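Local coordinates for protein prolyl-tRNA synthetase (Giardia lamblia ATCC 50803, PDB 3IAL) that probably attaches L-proline to tRNA(Pro) at the expense of ATP, passing through the prolyl-adenylate intermediate bound here, at residues V48-Y53 and K160-V165. Numbering follows the deposited sequence.
Sequences VVFRPY and KPLIRV. With PR8 (5'-O-[(R)-hydroxy{[(2S)-pyrrolidin-2-ylcarbonyl]oxy}phosphoryl]adenosine), chain H.
Phe-50 and Leu-162 bring a class II synthetase dimer-interface segment against the loop that lies against the adenine of the prolyl-adenylate. Residues 160-165 lie between antiparallel strands 143-152 and 167-177, the loop of motif 2; residues 48-53 lead into helix 52-71, which fits the long helix of motif 1. No hydrogen bond joins the two segments; the contacts behind the 176 Å² they bury are between apolar side chains.

The closest approach is made by one methyl group: Leu-162 CD2 lies 3.5 Å from Phe-50 CZ and 3.7 Å from Phe-50 CE1, meeting the far end of the ring obliquely. A chi1 of -47° sets CG of Leu-162 beside the backbone N, anti to the carbonyl carbon, and chi2 (-178°) then directs CD2 to the phenyl group. Val-48 makes looser contacts across the two segments: its CG1 is 4.4 Å from Val-165 CG1 and 4.5 Å from Pro-161 CG. Met-32 of helix 24-34 also touches Pro-161 and Leu-162, while Val-49 packs on Phe-79 of the second subunit, placing the contact between the dimer boundary and the active site.

Backbone bonds shape the loop. Lys-160 O accepts from Arg-164 N at 2.9 Å and from Ile-163 N at 3.2 Å, so both residues face Lys-160 in a classic beta bulge. The carbonyl oxygens of Leu-162 and Ile-163 are in turn engaged by Thr-275 OG1 and Arg-276 NE.

Within these segments, polar contact with the adenine is made by the backbone of Val-165, whose CG1 faces Val-48; Thr-122 and His-242 are among the other residues bonded to the ligand. Val-165 N donates a weak but nearly straight bond (165°) to adenine N1 at 3.5 Å, and adenine N6 returns a second weak bond to Val-165 O at 3.4 Å.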
ATOM      1  N   VAL B  48     -12.156   3.916  12.664  1.00 31.18           N
ATOM      2  CA  VAL B  48     -13.071   2.937  12.112  1.00 33.29           C
ATOM      3  C   VAL B  48     -12.313   1.854  11.379  1.00 31.57           C
ATOM      4  O   VAL B  48     -11.320   2.132  10.719  1.00 33.27           O
ATOM      5  CB  VAL B  48     -14.109   3.591  11.162  1.00 34.63           C
ATOM      6  CG1 VAL B  48     -14.820   4.736  11.871  1.00 32.09           C
ATOM      7  CG2 VAL B  48     -13.442   4.080   9.902  1.00 39.49           C
ATOM      8  N   VAL B  49     -12.790   0.618  11.502  1.00 29.38           N
ATOM      9  CA  VAL B  49     -12.238  -0.496  10.755  1.00 29.98           C
ATOM     10  C   VAL B  49     -12.661  -0.374   9.294  1.00 29.90           C
ATOM     11  O   VAL B  49     -13.835  -0.169   9.006  1.00 30.81           O
ATOM     12  CB  VAL B  49     -12.727  -1.861  11.313  1.00 29.56           C
ATOM     13  CG1 VAL B  49     -12.185  -3.035  10.470  1.00 26.62           C
ATOM     14  CG2 VAL B  49     -12.323  -2.013  12.782  1.00 31.26           C
ATOM     15  N   PHE B  50     -11.695  -0.472   8.385  1.00 29.88           N
ATOM     16  CA  PHE B  50     -11.982  -0.665   6.969  1.00 28.41           C
ATOM     17  C   PHE B  50     -12.191  -2.159   6.729  1.00 29.17           C
ATOM     18  O   PHE B  50     -11.231  -2.933   6.773  1.00 29.93           O
ATOM     19  CB  PHE B  50     -10.817  -0.177   6.105  1.00 29.55           C
ATOM     20  CG  PHE B  50     -11.049   1.141   5.424  1.00 29.42           C
ATOM     21  CD1 PHE B  50     -12.065   1.288   4.486  1.00 31.53           C
ATOM     22  CD2 PHE B  50     -10.211   2.217   5.673  1.00 29.71           C
ATOM     23  CE1 PHE B  50     -12.264   2.506   3.827  1.00 33.55           C
ATOM     24  CE2 PHE B  50     -10.399   3.424   5.035  1.00 30.52           C
ATOM     25  CZ  PHE B  50     -11.431   3.572   4.101  1.00 34.82           C
ATOM     26  N   ARG B  51     -13.434  -2.573   6.470  1.00 26.81           N
ATOM     27  CA  ARG B  51     -13.714  -3.972   6.126  1.00 26.43           C
ATOM     28  C   ARG B  51     -13.354  -4.239   4.654  1.00 24.16           C
ATOM     29  O   ARG B  51     -13.201  -3.292   3.884  1.00 24.82           O
ATOM     30  CB  ARG B  51     -15.179  -4.295   6.415  1.00 27.55           C
ATOM     31  CG  ARG B  51     -15.575  -4.005   7.854  1.00 28.42           C
ATOM     32  CD  ARG B  51     -16.972  -4.477   8.143  1.00 29.81           C
ATOM     33  NE  ARG B  51     -17.068  -5.934   8.137  1.00 28.97           N
ATOM     34  CZ  ARG B  51     -18.148  -6.616   8.509  1.00 27.63           C
ATOM     35  NH1 ARG B  51     -19.243  -5.974   8.911  1.00 25.78           N
ATOM     36  NH2 ARG B  51     -18.133  -7.943   8.472  1.00 25.83           N
ATOM     37  N   PRO B  52     -13.217  -5.521   4.258  1.00 25.56           N
ATOM     38  CA  PRO B  52     -12.674  -5.882   2.932  1.00 26.45           C
ATOM     39  C   PRO B  52     -13.266  -5.169   1.720  1.00 26.49           C
ATOM     40  O   PRO B  52     -12.519  -4.653   0.876  1.00 26.56           O
ATOM     41  CB  PRO B  52     -12.967  -7.377   2.843  1.00 26.71           C
ATOM     42  CG  PRO B  52     -12.851  -7.843   4.231  1.00 25.58           C
ATOM     43  CD  PRO B  52     -13.435  -6.731   5.074  1.00 25.63           C
ATOM     44  N   TYR B  53     -14.593  -5.160   1.625  1.00 24.86           N
ATOM     45  CA  TYR B  53     -15.263  -4.590   0.466  1.00 22.69           C
ATOM     46  C   TYR B  53     -14.958  -3.092   0.355  1.00 22.42           C
ATOM     47  O   TYR B  53     -14.690  -2.586  -0.727  1.00 21.44           O
ATOM     48  CB  TYR B  53     -16.778  -4.849   0.540  1.00 23.36           C
ATOM     49  CG  TYR B  53     -17.451  -4.779  -0.802  1.00 21.77           C
ATOM     50  CD1 TYR B  53     -17.281  -5.799  -1.735  1.00 24.05           C
ATOM     51  CD2 TYR B  53     -18.243  -3.691  -1.151  1.00 22.85           C
ATOM     52  CE1 TYR B  53     -17.888  -5.742  -2.978  1.00 24.42           C
ATOM     53  CE2 TYR B  53     -18.858  -3.621  -2.401  1.00 22.71           C
ATOM     54  CZ  TYR B  53     -18.665  -4.650  -3.307  1.00 23.52           C
ATOM     55  OH  TYR B  53     -19.254  -4.599  -4.529  1.00 23.16           O
ATOM     56  N   LYS B 160     -17.665  10.814  11.365  1.00 30.42           N
ATOM     57  CA  LYS B 160     -18.444  10.158  10.328  1.00 29.61           C
ATOM     58  C   LYS B 160     -17.433   9.399   9.474  1.00 27.83           C
ATOM     59  O   LYS B 160     -16.448   9.992   9.026  1.00 26.77           O
ATOM     60  CB  LYS B 160     -19.202  11.210   9.493  1.00 30.29           C
ATOM     61  CG  LYS B 160     -20.245  10.657   8.489  1.00 34.86           C
ATOM     62  CD  LYS B 160     -21.279  11.749   8.117  1.00 38.13           C
ATOM     63  CE  LYS B 160     -22.381  11.264   7.144  1.00 40.25           C
ATOM     64  NZ  LYS B 160     -23.515  10.472   7.777  1.00 37.48           N
ATOM     65  N   PRO B 161     -17.646   8.088   9.257  1.00 26.65           N
ATOM     66  CA  PRO B 161     -16.708   7.295   8.453  1.00 26.92           C
ATOM     67  C   PRO B 161     -16.317   7.965   7.140  1.00 25.75           C
ATOM     68  O   PRO B 161     -17.176   8.518   6.452  1.00 24.18           O
ATOM     69  CB  PRO B 161     -17.487   6.006   8.178  1.00 27.09           C
ATOM     70  CG  PRO B 161     -18.349   5.861   9.349  1.00 28.16           C
ATOM     71  CD  PRO B 161     -18.745   7.256   9.761  1.00 28.08           C
ATOM     72  N   LEU B 162     -15.020   7.921   6.821  1.00 25.28           N
ATOM     73  CA  LEU B 162     -14.461   8.451   5.573  1.00 26.33           C
ATOM     74  C   LEU B 162     -14.383   9.982   5.521  1.00 26.59           C
ATOM     75  O   LEU B 162     -13.463  10.524   4.923  1.00 30.20           O
ATOM     76  CB  LEU B 162     -15.221   7.937   4.340  1.00 25.57           C
ATOM     77  CG  LEU B 162     -15.513   6.442   4.253  1.00 25.72           C
ATOM     78  CD1 LEU B 162     -16.216   6.126   2.961  1.00 24.42           C
ATOM     79  CD2 LEU B 162     -14.226   5.633   4.356  1.00 30.63           C
ATOM     80  N   ILE B 163     -15.336  10.665   6.143  1.00 27.52           N
ATOM     81  CA  ILE B 163     -15.509  12.111   5.990  1.00 29.32           C
ATOM     82  C   ILE B 163     -14.833  12.887   7.126  1.00 29.73           C
ATOM     83  O   ILE B 163     -14.149  13.865   6.875  1.00 32.92           O
ATOM     84  CB  ILE B 163     -17.028  12.462   5.896  1.00 31.15           C
ATOM     85  CG1 ILE B 163     -17.573  12.042   4.529  1.00 30.17           C
ATOM     86  CG2 ILE B 163     -17.286  13.940   6.139  1.00 31.51           C
ATOM     87  CD1 ILE B 163     -19.074  11.997   4.462  1.00 31.92           C
ATOM     88  N   ARG B 164     -15.040  12.452   8.365  1.00 29.88           N
ATOM     89  CA  ARG B 164     -14.435  13.090   9.537  1.00 32.11           C
ATOM     90  C   ARG B 164     -14.055  12.020  10.547  1.00 29.88           C
ATOM     91  O   ARG B 164     -14.886  11.608  11.341  1.00 30.12           O
ATOM     92  CB  ARG B 164     -15.406  14.072  10.213  1.00 33.41           C
ATOM     93  CG  ARG B 164     -15.487  15.450   9.585  1.00 40.61           C
ATOM     94  CD  ARG B 164     -16.092  16.451  10.579  1.00 47.36           C
ATOM     95  NE  ARG B 164     -17.393  15.983  11.066  1.00 51.34           N
ATOM     96  CZ  ARG B 164     -18.578  16.351  10.582  1.00 54.80           C
ATOM     97  NH1 ARG B 164     -18.673  17.240   9.594  1.00 55.62           N
ATOM     98  NH2 ARG B 164     -19.688  15.831  11.101  1.00 57.16           N
ATOM     99  N   VAL B 165     -12.800  11.577  10.505  1.00 30.02           N
ATOM    100  CA  VAL B 165     -12.318  10.520  11.386  1.00 29.68           C
ATOM    101  C   VAL B 165     -11.062  10.982  12.124  1.00 28.14           C
ATOM    102  O   VAL B 165     -10.464  11.992  11.774  1.00 29.43           O
ATOM    103  CB  VAL B 165     -12.062   9.190  10.611  1.00 31.51           C
ATOM    104  CG1 VAL B 165     -13.390   8.544  10.200  1.00 29.91           C
ATOM    105  CG2 VAL B 165     -11.173   9.408   9.399  1.00 29.57           C
TER
HETATM  106  C   PR8 H 601      -2.663  18.967   3.929  1.00 41.68           C
HETATM  107  N   PR8 H 601      -0.369  18.306   4.301  1.00 37.95           N
HETATM  108  O   PR8 H 601      -2.871  18.395   5.000  1.00 39.80           O
HETATM  109  P   PR8 H 601      -5.098  19.423   3.731  0.70 54.76           P
HETATM  110  N1  PR8 H 601     -11.098  12.971   7.823  0.70 38.84           N
HETATM  111  C2  PR8 H 601     -10.940  12.579   6.564  0.70 36.35           C
HETATM  112  N3  PR8 H 601     -10.229  13.287   5.683  0.70 36.19           N
HETATM  113  C4  PR8 H 601      -9.643  14.431   6.032  0.70 40.17           C
HETATM  114  C5  PR8 H 601      -9.795  14.879   7.340  0.70 44.07           C
HETATM  115  C6  PR8 H 601     -10.537  14.121   8.243  0.70 44.75           C
HETATM  116  N6  PR8 H 601     -10.685  14.532   9.503  0.70 47.85           N
HETATM  117  N7  PR8 H 601      -9.132  16.024   7.448  0.70 45.67           N
HETATM  118  C8  PR8 H 601      -8.583  16.293   6.261  0.70 49.61           C
HETATM  119  N9  PR8 H 601      -8.898  15.328   5.386  0.70 48.94           N
HETATM  120  CA  PR8 H 601      -1.252  18.993   3.342  1.00 37.84           C
HETATM  121  CB  PR8 H 601      -1.235  18.175   2.061  1.00 35.99           C
HETATM  122  CD  PR8 H 601       0.407  17.322   3.554  1.00 37.80           C
HETATM  123  CG  PR8 H 601      -0.570  16.853   2.468  1.00 35.60           C
HETATM  124  C1' PR8 H 601      -8.460  15.300   3.953  0.70 52.31           C
HETATM  125  O10 PR8 H 601      -3.592  19.630   3.188  1.00 43.66           O
HETATM  126  O1P PR8 H 601      -5.371  20.154   4.995  0.70 56.60           O
HETATM  127  C2' PR8 H 601      -9.120  16.417   3.109  0.70 54.66           C
HETATM  128  O2' PR8 H 601      -9.477  15.908   1.815  0.70 47.98           O
HETATM  129  O2P PR8 H 601      -6.043  19.966   2.551  0.70 58.29           O
HETATM  130  C3' PR8 H 601      -7.989  17.399   2.912  0.70 55.14           C
HETATM  131  O3' PR8 H 601      -8.208  18.180   1.734  0.70 53.41           O
HETATM  132  C4' PR8 H 601      -6.884  16.386   2.677  0.70 55.14           C
HETATM  133  O4' PR8 H 601      -7.022  15.547   3.845  0.70 53.59           O
HETATM  134  C5' PR8 H 601      -5.554  17.106   2.621  0.70 54.00           C
HETATM  135  O5' PR8 H 601      -5.343  17.836   3.814  0.70 54.92           O